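Local coordinates for type III secretion system effector protein ExoU (Pseudomonas fluorescens, PDB 4QMK) that acts as an injected bacterial toxin, probably a patatin-like phospholipase that a phosphatidylinositol 4,5-bisphosphate-binding domain brings to the plasma membrane, at residues 259-262 and 263-266; 569-572 and 573-577; 188-191 and 192-195; 229-232 and 233-237; 140-143 and 144-148. All coordinates share one frame; numbering follows the deposited sequence. Where two conformers were deposited one is given.

Contact 1 of 5, residues 259-262 and 263-266; sequences VFNA and NLTP
N261 meets L264 and T265 round the turn with both of its carbonyl groups, and here the packing is tight. Its side-chain OD1 takes the N-H of L264 at 2.9 Å, a nearly linear bond with an angle of 168° at the hydrogen, and also a weak bond from N263 N. A chi1 of 63° sets CG between the backbone N and C, folding the short amide back over the chain that follows. The backbone N261 O accepts T265 N at 3.0 Å and also T265 OG1 at 3.2 Å, the hydroxyl approaching 24° out of the carbonyl plane. Threonine suits this place because its OG1 grips the turn while also lying at the edge of the buried F260 ring. P266 CB presses to 3.2 Å from A262 O, and V259 CG1 and L264 CD1 make an apolar pair at 3.8 Å. The solvent side is looser: the N263 side chain is exposed, its CB 3.7 Å from N261 OD1. N244 holds N261 ND2, fixing the amide's rotation. Bonds accepted by both the side-chain and the main-chain oxygen of one asparagine mark an Asx motif, here turning the chain out of strand 254-260 toward helix 270-278.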
loop_
_atom_site.group_PDB
_atom_site.type_symbol
_atom_site.label_atom_id
_atom_site.label_comp_id
_atom_site.label_asym_id
_atom_site.label_seq_id
_atom_site.Cartn_x
_atom_site.Cartn_y
_atom_site.Cartn_z
ATOM N N VAL A 259 4.173 -4.923 -15.477
ATOM C CA VAL A 259 5.509 -4.897 -14.821
ATOM C C VAL A 259 5.422 -4.940 -13.296
ATOM O O VAL A 259 4.801 -4.082 -12.662
ATOM C CB VAL A 259 6.277 -3.611 -15.222
ATOM C CG1 VAL A 259 7.641 -3.542 -14.547
ATOM C CG2 VAL A 259 6.394 -3.516 -16.737
ATOM N N PHE A 260 6.010 -5.959 -12.723
ATOM C CA PHE A 260 6.085 -6.083 -11.292
ATOM C C PHE A 260 7.541 -5.882 -10.905
ATOM O O PHE A 260 8.413 -6.448 -11.530
ATOM C CB PHE A 260 5.682 -7.478 -10.881
ATOM C CG PHE A 260 4.272 -7.861 -11.245
ATOM C CD1 PHE A 260 3.209 -7.429 -10.475
ATOM C CD2 PHE A 260 4.036 -8.686 -12.268
ATOM C CE1 PHE A 260 1.911 -7.750 -10.807
ATOM C CE2 PHE A 260 2.746 -9.039 -12.616
ATOM C CZ PHE A 260 1.682 -8.562 -11.886
ATOM N N ASN A 261 7.798 -5.097 -9.884
ATOM C CA ASN A 261 9.140 -4.874 -9.343
ATOM C C ASN A 261 9.075 -4.044 -8.033
ATOM O O ASN A 261 7.983 -3.678 -7.571
ATOM C CB ASN A 261 10.022 -4.182 -10.369
ATOM C CG ASN A 261 9.518 -2.770 -10.761
ATOM O OD1 ASN A 261 8.783 -2.089 -10.015
ATOM N ND2 ASN A 261 9.901 -2.351 -11.944
ATOM N N ALA A 262 10.218 -3.714 -7.450
ATOM C CA ALA A 262 10.205 -3.041 -6.141
ATOM C C ALA A 262 9.631 -1.635 -6.185
ATOM O O ALA A 262 9.101 -1.142 -5.185
ATOM C CB ALA A 262 11.580 -3.019 -5.532
ATOM N N ASN A 263 9.715 -0.994 -7.337
ATOM C CA ASN A 263 9.212 0.360 -7.460
ATOM C C ASN A 263 7.681 0.466 -7.643
ATOM O O ASN A 263 7.038 1.298 -6.995
ATOM C CB ASN A 263 10.001 1.096 -8.543
ATOM C CG ASN A 263 11.442 1.405 -8.104
ATOM O OD1 ASN A 263 11.885 1.005 -7.008
ATOM N ND2 ASN A 263 12.180 2.107 -8.959
ATOM N N LEU A 264 7.079 -0.397 -8.458
ATOM C CA LEU A 264 5.622 -0.343 -8.684
ATOM C C LEU A 264 4.787 -1.186 -7.734
ATOM O O LEU A 264 3.622 -0.847 -7.451
ATOM C CB LEU A 264 5.311 -0.827 -10.099
ATOM C CG LEU A 264 5.694 0.026 -11.303
ATOM C CD1 LEU A 264 5.992 -0.841 -12.517
ATOM C CD2 LEU A 264 4.576 1.015 -11.600
ATOM N N THR A 265 5.350 -2.321 -7.295
ATOM C CA THR A 265 4.606 -3.341 -6.520
ATOM C C THR A 265 5.517 -3.934 -5.439
ATOM O O THR A 265 5.661 -5.148 -5.334
ATOM C CB THR A 265 4.132 -4.474 -7.446
ATOM O OG1 THR A 265 5.264 -5.236 -7.941
ATOM C CG2 THR A 265 3.416 -3.904 -8.611
ATOM N N PRO A 266 6.080 -3.059 -4.589
ATOM C CA PRO A 266 7.018 -3.458 -3.580
ATOM C C PRO A 266 6.541 -4.579 -2.683
ATOM O O PRO A 266 7.315 -5.507 -2.399
ATOM C CB PRO A 266 7.223 -2.189 -2.765
ATOM C CG PRO A 266 6.016 -1.352 -2.997
ATOM C CD PRO A 266 5.651 -1.652 -4.417
#

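Contact 2 of 5, residues 569-572 and 573-577; sequences IGVK and AENFI
A573 sits against the peptides of I569 and G570, one turn back in helix 555-585, and backbone hydrogen bonds carry most of this contact. A573 N gives to I569 O at 2.9 Å, with a second, weak bond to G570 O; E574 N, N575 N and F576 N then reach G570 O, V571 O and K572 O in the regular i to i+4 pattern, the last at 2.9 Å.

Van der Waals contact comes next. A573 CB rests 3.4 Å from I569 O, and F576 CB lies equally near K572 O. The small methyl of A573 lets L605 of helix 592-606 come close. The ring of F576, its CG anti to the backbone N (chi1 177°), leads off to meet W647 edge-to-face.

Among polar side chains, N575 lies alongside V571 and points the same way, with ND2 3.6 Å from V571 CG1. ND2 also stands 3.0 Å from V571 O, but the angle is too poor for a hydrogen bond. K572 lays its chain on F614 and I649, yet as an exposed residue can still offer its amine to solvent; E574 is exposed as well.

The chemistry implies that the main chain holds the helix locally, while I569, A573 and F576 join it to helices 611-624 and 592-606.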
loop_
_atom_site.group_PDB
_atom_site.type_symbol
_atom_site.label_atom_id
_atom_site.label_comp_id
_atom_site.label_asym_id
_atom_site.label_seq_id
_atom_site.Cartn_x
_atom_site.Cartn_y
_atom_site.Cartn_z
ATOM N N ILE A 569 11.285 14.546 -16.201
ATOM C CA ILE A 569 10.589 14.587 -17.469
ATOM C C ILE A 569 10.976 13.400 -18.251
ATOM O O ILE A 569 10.143 12.749 -18.849
ATOM C CB ILE A 569 10.963 15.826 -18.288
ATOM C CG1 ILE A 569 10.541 17.083 -17.559
ATOM C CG2 ILE A 569 10.302 15.813 -19.681
ATOM C CD1 ILE A 569 9.044 17.187 -17.326
ATOM N N GLY A 570 12.248 13.079 -18.222
ATOM C CA GLY A 570 12.732 11.852 -18.870
ATOM C C GLY A 570 11.944 10.634 -18.382
ATOM O O GLY A 570 11.520 9.839 -19.159
ATOM N N VAL A 571 11.692 10.560 -17.096
ATOM C CA VAL A 571 10.999 9.447 -16.503
ATOM C C VAL A 571 9.515 9.497 -16.857
ATOM O O VAL A 571 8.915 8.445 -17.107
ATOM C CB VAL A 571 11.219 9.413 -14.979
ATOM C CG1 VAL A 571 10.169 8.611 -14.256
ATOM C CG2 VAL A 571 12.621 8.926 -14.696
ATOM N N LYS A 572 8.921 10.688 -16.907
ATOM C CA LYS A 572 7.529 10.746 -17.316
ATOM C C LYS A 572 7.371 10.298 -18.754
ATOM O O LYS A 572 6.370 9.713 -19.103
ATOM C CB LYS A 572 6.909 12.108 -17.115
ATOM C CG LYS A 572 6.427 12.323 -15.703
ATOM C CD LYS A 572 5.749 13.670 -15.517
ATOM C CE LYS A 572 5.328 13.856 -14.067
ATOM N NZ LYS A 572 6.486 13.815 -13.120
ATOM N N ALA A 573 8.350 10.610 -19.580
ATOM C CA ALA A 573 8.284 10.301 -20.986
ATOM C C ALA A 573 8.309 8.766 -21.173
ATOM O O ALA A 573 7.590 8.223 -21.977
ATOM C CB ALA A 573 9.445 10.972 -21.711
ATOM N N GLU A 574 9.185 8.093 -20.456
ATOM C CA GLU A 574 9.252 6.631 -20.514
ATOM C C GLU A 574 7.934 6.036 -20.071
ATOM O O GLU A 574 7.422 5.110 -20.671
ATOM C CB GLU A 574 10.374 6.104 -19.645
ATOM C CG GLU A 574 11.590 5.617 -20.413
ATOM C CD GLU A 574 12.255 6.682 -21.258
ATOM O OE1 GLU A 574 12.656 7.734 -20.700
ATOM O OE2 GLU A 574 12.414 6.446 -22.482
ATOM N N ASN A 575 7.365 6.600 -19.036
ATOM C CA ASN A 575 6.131 6.109 -18.554
ATOM C C ASN A 575 4.976 6.286 -19.513
ATOM O O ASN A 575 4.220 5.343 -19.714
ATOM C CB ASN A 575 5.864 6.666 -17.201
ATOM C CG ASN A 575 6.759 6.018 -16.160
ATOM O OD1 ASN A 575 7.043 4.848 -16.259
ATOM N ND2 ASN A 575 7.235 6.770 -15.206
ATOM N N PHE A 576 4.924 7.455 -20.176
ATOM C CA PHE A 576 3.874 7.811 -21.069
ATOM C C PHE A 576 3.967 6.885 -22.266
ATOM O O PHE A 576 2.946 6.343 -22.741
ATOM C CB PHE A 576 4.008 9.271 -21.477
ATOM C CG PHE A 576 2.987 9.710 -22.464
ATOM C CD1 PHE A 576 1.701 9.980 -22.070
ATOM C CD2 PHE A 576 3.306 9.811 -23.785
ATOM C CE1 PHE A 576 0.726 10.315 -22.996
ATOM C CE2 PHE A 576 2.358 10.189 -24.740
ATOM C CZ PHE A 576 1.056 10.434 -24.349
ATOM N N ILE A 577 5.199 6.682 -22.717
ATOM C CA ILE A 577 5.499 5.780 -23.810
ATOM C C ILE A 577 5.010 4.403 -23.555
ATOM O O ILE A 577 4.318 3.830 -24.337
ATOM C CB ILE A 577 7.001 5.739 -24.095
ATOM C CG1 ILE A 577 7.400 7.055 -24.813
ATOM C CG2 ILE A 577 7.352 4.575 -24.997
ATOM C CD1 ILE A 577 8.891 7.291 -24.999
#

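Contact 3 of 5, residues 188-191 and 192-195; sequences IRNE and SRQS
I188 receives S192 on its carbonyl oxygen: S192 N bonds to I188 O at 2.9 Å, and S192 OG comes to 2.8 Å from the same atom. With chi1 at 46°, OG folds back against the preceding turn, so a small polar residue can stay buried by using its own helix. The aliphatic I188 side chain itself leaves this contact for a buried site.

R189 is next. R193 N bonds to R189 O at 3.2 Å, and R193 then lays its guanidinium beside the R189 chain, NH1 3.6 Å from R189 CG. R189 O also lies over one face of that guanidinium. The two arginine chains cross, but their charged ends do not touch, R189 NE and R193 NH2 being 5.5 Å apart; R189 NH2 is salt-bridged to D269 and E185, which probably offset its charge.

N190 is exposed and reaches R193 from alongside. Its OD1 accepts R193 NH1 at 2.8 Å, in the plane of the guanidinium, though bent to 137° at the hydrogen; the amide plane is turned 53° from it. N190 O takes Q194 N in an almost straight bond.

E191 closes the run. E191 O accepts S195 N, and its carboxylate runs beside the Q194 amide without bonding to it.

In the fold, helix 183-201 packs on helix 107-114: I188 rests on I108 and A111, E191 on L112, and S195 OG bonds to S115 O just past that helix. R189 extends to D269, immediately before helix 270-278.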
loop_
_atom_site.group_PDB
_atom_site.type_symbol
_atom_site.label_atom_id
_atom_site.label_comp_id
_atom_site.label_asym_id
_atom_site.label_seq_id
_atom_site.Cartn_x
_atom_site.Cartn_y
_atom_site.Cartn_z
ATOM N N ILE A 188 7.424 -22.177 -6.227
ATOM C CA ILE A 188 8.270 -21.005 -6.294
ATOM C C ILE A 188 8.426 -20.392 -4.905
ATOM O O ILE A 188 9.539 -20.100 -4.470
ATOM C CB ILE A 188 7.707 -19.934 -7.270
ATOM C CG1 ILE A 188 7.668 -20.483 -8.692
ATOM C CG2 ILE A 188 8.569 -18.665 -7.309
ATOM C CD1 ILE A 188 7.116 -19.486 -9.701
ATOM N N ARG A 189 7.318 -20.186 -4.214
ATOM C CA ARG A 189 7.376 -19.536 -2.917
ATOM C C ARG A 189 8.175 -20.325 -1.877
ATOM O O ARG A 189 8.917 -19.723 -1.091
ATOM C CB ARG A 189 5.981 -19.245 -2.401
ATOM C CG ARG A 189 5.958 -18.710 -0.977
ATOM C CD ARG A 189 4.618 -18.142 -0.534
ATOM N NE ARG A 189 3.958 -17.425 -1.611
ATOM C CZ ARG A 189 3.048 -17.964 -2.418
ATOM N NH1 ARG A 189 2.633 -19.229 -2.253
ATOM N NH2 ARG A 189 2.529 -17.217 -3.387
ATOM N N ASN A 190 8.042 -21.653 -1.876
ATOM C CA ASN A 190 8.807 -22.484 -0.946
ATOM C C ASN A 190 10.290 -22.421 -1.269
ATOM O O ASN A 190 11.123 -22.183 -0.383
ATOM C CB ASN A 190 8.339 -23.949 -0.951
ATOM C CG ASN A 190 6.916 -24.108 -0.442
ATOM O OD1 ASN A 190 6.462 -23.346 0.417
ATOM N ND2 ASN A 190 6.205 -25.110 -0.958
ATOM N N GLU A 191 10.612 -22.629 -2.531
ATOM C CA GLU A 191 11.996 -22.668 -2.971
ATOM C C GLU A 191 12.726 -21.339 -2.755
ATOM O O GLU A 191 13.897 -21.337 -2.338
ATOM C CB GLU A 191 12.066 -23.119 -4.420
ATOM C CG GLU A 191 11.567 -24.536 -4.623
ATOM C CD GLU A 191 12.474 -25.558 -3.970
ATOM O OE1 GLU A 191 13.718 -25.419 -4.100
ATOM O OE2 GLU A 191 11.925 -26.486 -3.305
ATOM N N SER A 192 12.059 -20.211 -2.998
ATOM C CA SER A 192 12.699 -18.901 -2.761
ATOM C C SER A 192 12.935 -18.657 -1.264
ATOM O O SER A 192 14.012 -18.209 -0.857
ATOM C CB SER A 192 11.900 -17.761 -3.394
ATOM O OG SER A 192 10.518 -17.868 -3.118
ATOM N N ARG A 193 11.934 -18.991 -0.453
ATOM C CA ARG A 193 12.034 -18.916 1.035
ATOM C C ARG A 193 13.261 -19.702 1.536
ATOM O O ARG A 193 14.147 -19.136 2.209
ATOM C CB ARG A 193 10.764 -19.488 1.700
ATOM C CG ARG A 193 10.454 -18.956 3.094
ATOM C CD ARG A 193 9.438 -19.786 3.897
ATOM N NE ARG A 193 8.495 -20.537 3.082
ATOM C CZ ARG A 193 7.353 -20.081 2.559
ATOM N NH1 ARG A 193 6.607 -20.904 1.829
ATOM N NH2 ARG A 193 6.939 -18.828 2.743
ATOM N N GLN A 194 13.303 -21.003 1.211
ATOM C CA GLN A 194 14.377 -21.874 1.664
ATOM C C GLN A 194 15.707 -21.269 1.278
ATOM O O GLN A 194 16.531 -20.962 2.145
ATOM C CB GLN A 194 14.143 -23.269 1.112
ATOM C CG GLN A 194 15.331 -24.185 0.903
ATOM C CD GLN A 194 14.862 -25.579 0.493
ATOM O OE1 GLN A 194 13.742 -25.759 -0.014
ATOM N NE2 GLN A 194 15.705 -26.576 0.729
ATOM N N SER A 195 15.853 -20.988 -0.016
ATOM C CA SER A 195 17.069 -20.367 -0.561
ATOM C C SER A 195 17.450 -19.104 0.167
ATOM O O SER A 195 18.589 -18.963 0.585
ATOM C CB SER A 195 16.869 -20.052 -2.020
ATOM O OG SER A 195 17.909 -19.235 -2.484
#

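Contact 4 of 5, residues 229-232 and 233-237; sequences DLEV and LSRHI
R235 drapes its long side chain back over V232 and E231, one turn earlier in the helix. Its CB starts 3.5 Å from V232 O. With CG anti to the carbonyl carbon (chi1 -61°) and the chain extended through to NE, CG passes E231 O and CD stays near V232 O. NE comes to 3.9 Å from V232 CA, and that CA lies over the centre of one guanidinium face, an arrangement in which the flat cation covers apolar surface while its rim remains available for charge partners. At the tip, NH2 packs 3.4 Å from V232 CG2 and makes a rather long salt bridge to E231 OE1 at 3.5 Å, the carboxylate plane turned 33° from the guanidinium. NH1 is salt-bridged to E211 of helix 210-221, so two acids share the arginine and probably steady its charge.

The backbone beneath is bonded in the helical way: L233 N to D229 O and S234 N to L230 O, both at 2.8 Å. R235 N instead reaches V232 O, three residues back, from above the carbonyl plane. Serine suits position 234 because its short side chain, with OG between the backbone N and the carbonyl carbon, lets S234 OG donate to E231 O at 2.7 Å. H236 brings CD2 to 3.3 Å from V232 O, and its NE2 is bonded to E211.

Helix 227-236 lies among several elements: L233 touches V212 of helix 210-221 and I196 of helix 183-201, L230 rests on L243 of strand 242-251, and D229 is salt-bridged to R218 of helix 210-221.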
loop_
_atom_site.group_PDB
_atom_site.type_symbol
_atom_site.label_atom_id
_atom_site.label_comp_id
_atom_site.label_asym_id
_atom_site.label_seq_id
_atom_site.Cartn_x
_atom_site.Cartn_y
_atom_site.Cartn_z
ATOM N N ASP A 229 11.563 -7.118 -0.407
ATOM C CA ASP A 229 12.487 -7.897 0.383
ATOM C C ASP A 229 13.721 -8.122 -0.404
ATOM O O ASP A 229 14.827 -8.004 0.120
ATOM C CB ASP A 229 11.915 -9.273 0.741
ATOM C CG ASP A 229 10.824 -9.201 1.749
ATOM O OD1 ASP A 229 10.829 -8.238 2.561
ATOM O OD2 ASP A 229 9.940 -10.090 1.724
ATOM N N LEU A 230 13.533 -8.530 -1.652
ATOM C CA LEU A 230 14.653 -8.798 -2.525
ATOM C C LEU A 230 15.565 -7.580 -2.650
ATOM O O LEU A 230 16.745 -7.685 -2.410
ATOM C CB LEU A 230 14.159 -9.297 -3.892
ATOM C CG LEU A 230 13.668 -10.756 -3.938
ATOM C CD1 LEU A 230 13.335 -11.167 -5.357
ATOM C CD2 LEU A 230 14.709 -11.704 -3.415
ATOM N N GLU A 231 15.005 -6.419 -2.953
ATOM C CA GLU A 231 15.790 -5.183 -3.029
ATOM C C GLU A 231 16.631 -4.946 -1.759
ATOM O O GLU A 231 17.826 -4.695 -1.839
ATOM C CB GLU A 231 14.866 -3.989 -3.245
ATOM C CG GLU A 231 15.509 -2.617 -3.087
ATOM C CD GLU A 231 14.447 -1.545 -2.837
ATOM O OE1 GLU A 231 13.918 -1.483 -1.697
ATOM O OE2 GLU A 231 14.139 -0.762 -3.774
ATOM N N VAL A 232 15.981 -4.996 -0.605
ATOM C CA VAL A 232 16.638 -4.813 0.696
ATOM C C VAL A 232 17.735 -5.847 0.957
ATOM O O VAL A 232 18.878 -5.505 1.315
ATOM C CB VAL A 232 15.615 -4.900 1.833
ATOM C CG1 VAL A 232 16.318 -5.025 3.166
ATOM C CG2 VAL A 232 14.702 -3.669 1.825
ATOM N N LEU A 233 17.393 -7.105 0.727
ATOM C CA LEU A 233 18.325 -8.176 0.909
ATOM C C LEU A 233 19.537 -8.079 -0.005
ATOM O O LEU A 233 20.644 -8.436 0.410
ATOM C CB LEU A 233 17.619 -9.489 0.644
ATOM C CG LEU A 233 16.644 -9.947 1.692
ATOM C CD1 LEU A 233 16.023 -11.268 1.263
ATOM C CD2 LEU A 233 17.360 -10.099 3.014
ATOM N N SER A 234 19.330 -7.642 -1.258
ATOM C CA SER A 234 20.445 -7.515 -2.236
ATOM C C SER A 234 21.528 -6.522 -1.783
ATOM O O SER A 234 22.690 -6.674 -2.129
ATOM C CB SER A 234 19.944 -7.126 -3.644
ATOM O OG SER A 234 19.521 -5.758 -3.718
ATOM N N ARG A 235 21.154 -5.530 -0.988
ATOM C CA ARG A 235 22.139 -4.570 -0.485
ATOM C C ARG A 235 23.169 -5.216 0.439
ATOM O O ARG A 235 24.271 -4.716 0.541
ATOM C CB ARG A 235 21.474 -3.448 0.317
ATOM C CG ARG A 235 20.471 -2.586 -0.420
ATOM C CD ARG A 235 19.760 -1.812 0.674
ATOM N NE ARG A 235 18.418 -1.380 0.328
ATOM C CZ ARG A 235 17.457 -1.147 1.227
ATOM N NH1 ARG A 235 17.687 -1.330 2.529
ATOM N NH2 ARG A 235 16.248 -0.761 0.817
ATOM N N HIS A 236 22.791 -6.281 1.135
ATOM C CA HIS A 236 23.666 -6.901 2.128
ATOM C C HIS A 236 24.144 -8.281 1.767
ATOM O O HIS A 236 25.040 -8.803 2.429
ATOM C CB HIS A 236 22.949 -6.979 3.501
ATOM C CG HIS A 236 22.335 -5.677 3.934
ATOM N ND1 HIS A 236 23.052 -4.701 4.591
ATOM C CD2 HIS A 236 21.087 -5.173 3.762
ATOM C CE1 HIS A 236 22.272 -3.656 4.808
ATOM N NE2 HIS A 236 21.075 -3.914 4.316
ATOM N N ILE A 237 23.494 -8.897 0.774
ATOM C CA ILE A 237 23.785 -10.271 0.342
ATOM C C ILE A 237 23.868 -10.272 -1.185
ATOM O O ILE A 237 22.838 -10.232 -1.875
ATOM C CB ILE A 237 22.693 -11.259 0.797
ATOM C CG1 ILE A 237 22.436 -11.087 2.288
ATOM C CG2 ILE A 237 23.105 -12.695 0.502
ATOM C CD1 ILE A 237 21.336 -11.959 2.841
#

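Contact 5 of 5, residues 140-143 and 144-148; sequences PVTA and WLQEA
W144 and L145 stand one turn on from P140 and V141, and the backbone joins them first. W144 N gives to P140 O at 2.7 Å, L145 N to V141 O at 3.1 Å, and E147 N to A143 O at 3.3 Å and 171°; Q146 N makes only weak bonds, to T142 O and A143 O. Proline suits the first turn of helix 140-157, where its missing N-H costs no helical bond.

Of the apolar contacts, V141 CG1 and L145 CD1 meet only loosely, at 4.3 Å; both residues are buried, and L145 continues to I276 of helix 270-278. The indole of W144 swings off, CG anti to the backbone N (chi1 -180°), with the CB of A148 over one face, 3.4 Å above the plane. Alanine is slim enough to lie against a ring in this way.

Polar side chains look elsewhere. T142 OG1 bonds to D139 OD2 just before the helix, and W144 NE1 donates to S158 OG of the second subunit, where P160 of that subunit also meets P140. The exposed E147 is modelled with OE1 2.7 Å from A143 O, a doubtful pairing of two acceptors.

The chemistry implies a division of labour: main-chain bonds shape the first turns, V141 and L145 face inward, toward L174 and helix 270-278, and the indole spends its single N-H across the subunit interface.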
loop_
_atom_site.group_PDB
_atom_site.type_symbol
_atom_site.label_atom_id
_atom_site.label_comp_id
_atom_site.label_asym_id
_atom_site.label_seq_id
_atom_site.Cartn_x
_atom_site.Cartn_y
_atom_site.Cartn_z
ATOM N N PRO A 140 -7.958 -21.049 -10.985
ATOM C CA PRO A 140 -8.867 -19.877 -11.035
ATOM C C PRO A 140 -8.247 -18.515 -11.404
ATOM O O PRO A 140 -8.824 -17.793 -12.208
ATOM C CB PRO A 140 -9.479 -19.831 -9.619
ATOM C CG PRO A 140 -9.128 -21.141 -8.981
ATOM C CD PRO A 140 -7.852 -21.594 -9.619
ATOM N N VAL A 141 -7.087 -18.182 -10.845
ATOM C CA VAL A 141 -6.454 -16.906 -11.133
ATOM C C VAL A 141 -6.194 -16.745 -12.619
ATOM O O VAL A 141 -6.532 -15.729 -13.213
ATOM C CB VAL A 141 -5.142 -16.721 -10.351
ATOM C CG1 VAL A 141 -4.379 -15.493 -10.861
ATOM C CG2 VAL A 141 -5.447 -16.586 -8.867
ATOM N N THR A 142 -5.573 -17.741 -13.212
ATOM C CA THR A 142 -5.331 -17.717 -14.633
ATOM C C THR A 142 -6.634 -17.543 -15.377
ATOM O O THR A 142 -6.748 -16.708 -16.257
ATOM C CB THR A 142 -4.706 -19.048 -15.130
ATOM O OG1 THR A 142 -3.453 -19.294 -14.463
ATOM C CG2 THR A 142 -4.497 -19.014 -16.671
ATOM N N ALA A 143 -7.611 -18.347 -15.011
ATOM C CA ALA A 143 -8.876 -18.337 -15.676
ATOM C C ALA A 143 -9.469 -16.960 -15.603
ATOM O O ALA A 143 -9.961 -16.431 -16.586
ATOM C CB ALA A 143 -9.806 -19.348 -15.028
ATOM N N TRP A 144 -9.442 -16.380 -14.422
ATOM C CA TRP A 144 -9.992 -15.058 -14.253
ATOM C C TRP A 144 -9.348 -14.046 -15.198
ATOM O O TRP A 144 -10.031 -13.150 -15.721
ATOM C CB TRP A 144 -9.824 -14.591 -12.823
ATOM C CG TRP A 144 -10.374 -13.251 -12.610
ATOM C CD1 TRP A 144 -11.666 -12.937 -12.354
ATOM C CD2 TRP A 144 -9.653 -12.028 -12.626
ATOM N NE1 TRP A 144 -11.809 -11.570 -12.210
ATOM C CE2 TRP A 144 -10.581 -10.989 -12.371
ATOM C CE3 TRP A 144 -8.319 -11.708 -12.813
ATOM C CZ2 TRP A 144 -10.212 -9.647 -12.299
ATOM C CZ3 TRP A 144 -7.944 -10.357 -12.760
ATOM C CH2 TRP A 144 -8.894 -9.347 -12.510
ATOM N N LEU A 145 -8.047 -14.177 -15.412
ATOM C CA LEU A 145 -7.382 -13.281 -16.292
ATOM C C LEU A 145 -7.903 -13.324 -17.709
ATOM O O LEU A 145 -8.001 -12.271 -18.336
ATOM C CB LEU A 145 -5.886 -13.480 -16.234
ATOM C CG LEU A 145 -5.290 -12.787 -15.024
ATOM C CD1 LEU A 145 -3.971 -13.416 -14.648
ATOM C CD2 LEU A 145 -5.135 -11.296 -15.297
ATOM N N GLN A 146 -8.266 -14.495 -18.232
ATOM C CA GLN A 146 -8.877 -14.509 -19.585
ATOM C C GLN A 146 -10.235 -13.816 -19.601
ATOM O O GLN A 146 -10.452 -12.907 -20.398
ATOM C CB GLN A 146 -9.013 -15.899 -20.180
ATOM C CG GLN A 146 -7.784 -16.390 -20.942
ATOM C CD GLN A 146 -6.693 -16.935 -20.023
ATOM O OE1 GLN A 146 -6.982 -17.538 -18.984
ATOM N NE2 GLN A 146 -5.432 -16.770 -20.425
ATOM N N GLU A 147 -11.120 -14.192 -18.683
ATOM C CA GLU A 147 -12.475 -13.633 -18.667
ATOM C C GLU A 147 -12.532 -12.132 -18.384
ATOM O O GLU A 147 -13.307 -11.410 -19.014
ATOM C CB GLU A 147 -13.371 -14.369 -17.676
ATOM C CG GLU A 147 -13.800 -15.762 -18.146
ATOM C CD GLU A 147 -12.799 -16.866 -17.792
ATOM O OE1 GLU A 147 -12.600 -17.105 -16.577
ATOM O OE2 GLU A 147 -12.244 -17.532 -18.711
ATOM N N ALA A 148 -11.667 -11.655 -17.505
ATOM C CA ALA A 148 -11.707 -10.265 -17.057
ATOM C C ALA A 148 -10.898 -9.272 -17.889
ATOM O O ALA A 148 -10.932 -8.052 -17.634
ATOM C CB ALA A 148 -11.219 -10.213 -15.632
#

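All five contacts are partly buried, each with a buried and an exposed side. Contact 1 is the most central, about 11 Å from the chain's centre, and differs in kind: a turn at the edge of the mixed sheet, held by an asparagine side chain, whereas the other four lie along helices and rely on i to i+4 backbone bonds. It touches contact 4, A262 meeting E231. Contacts 3 and 4, 15 Å apart between centres, both use arginines folded back on their own helix, one toward an amide, the other toward a carboxylate. Contact 5, 29 Å from the chain's centre, lies at the subunit interface. Contact 2 alone lies in the toxin's C-terminal part; no side-chain hydrogen bond or salt bridge crosses it.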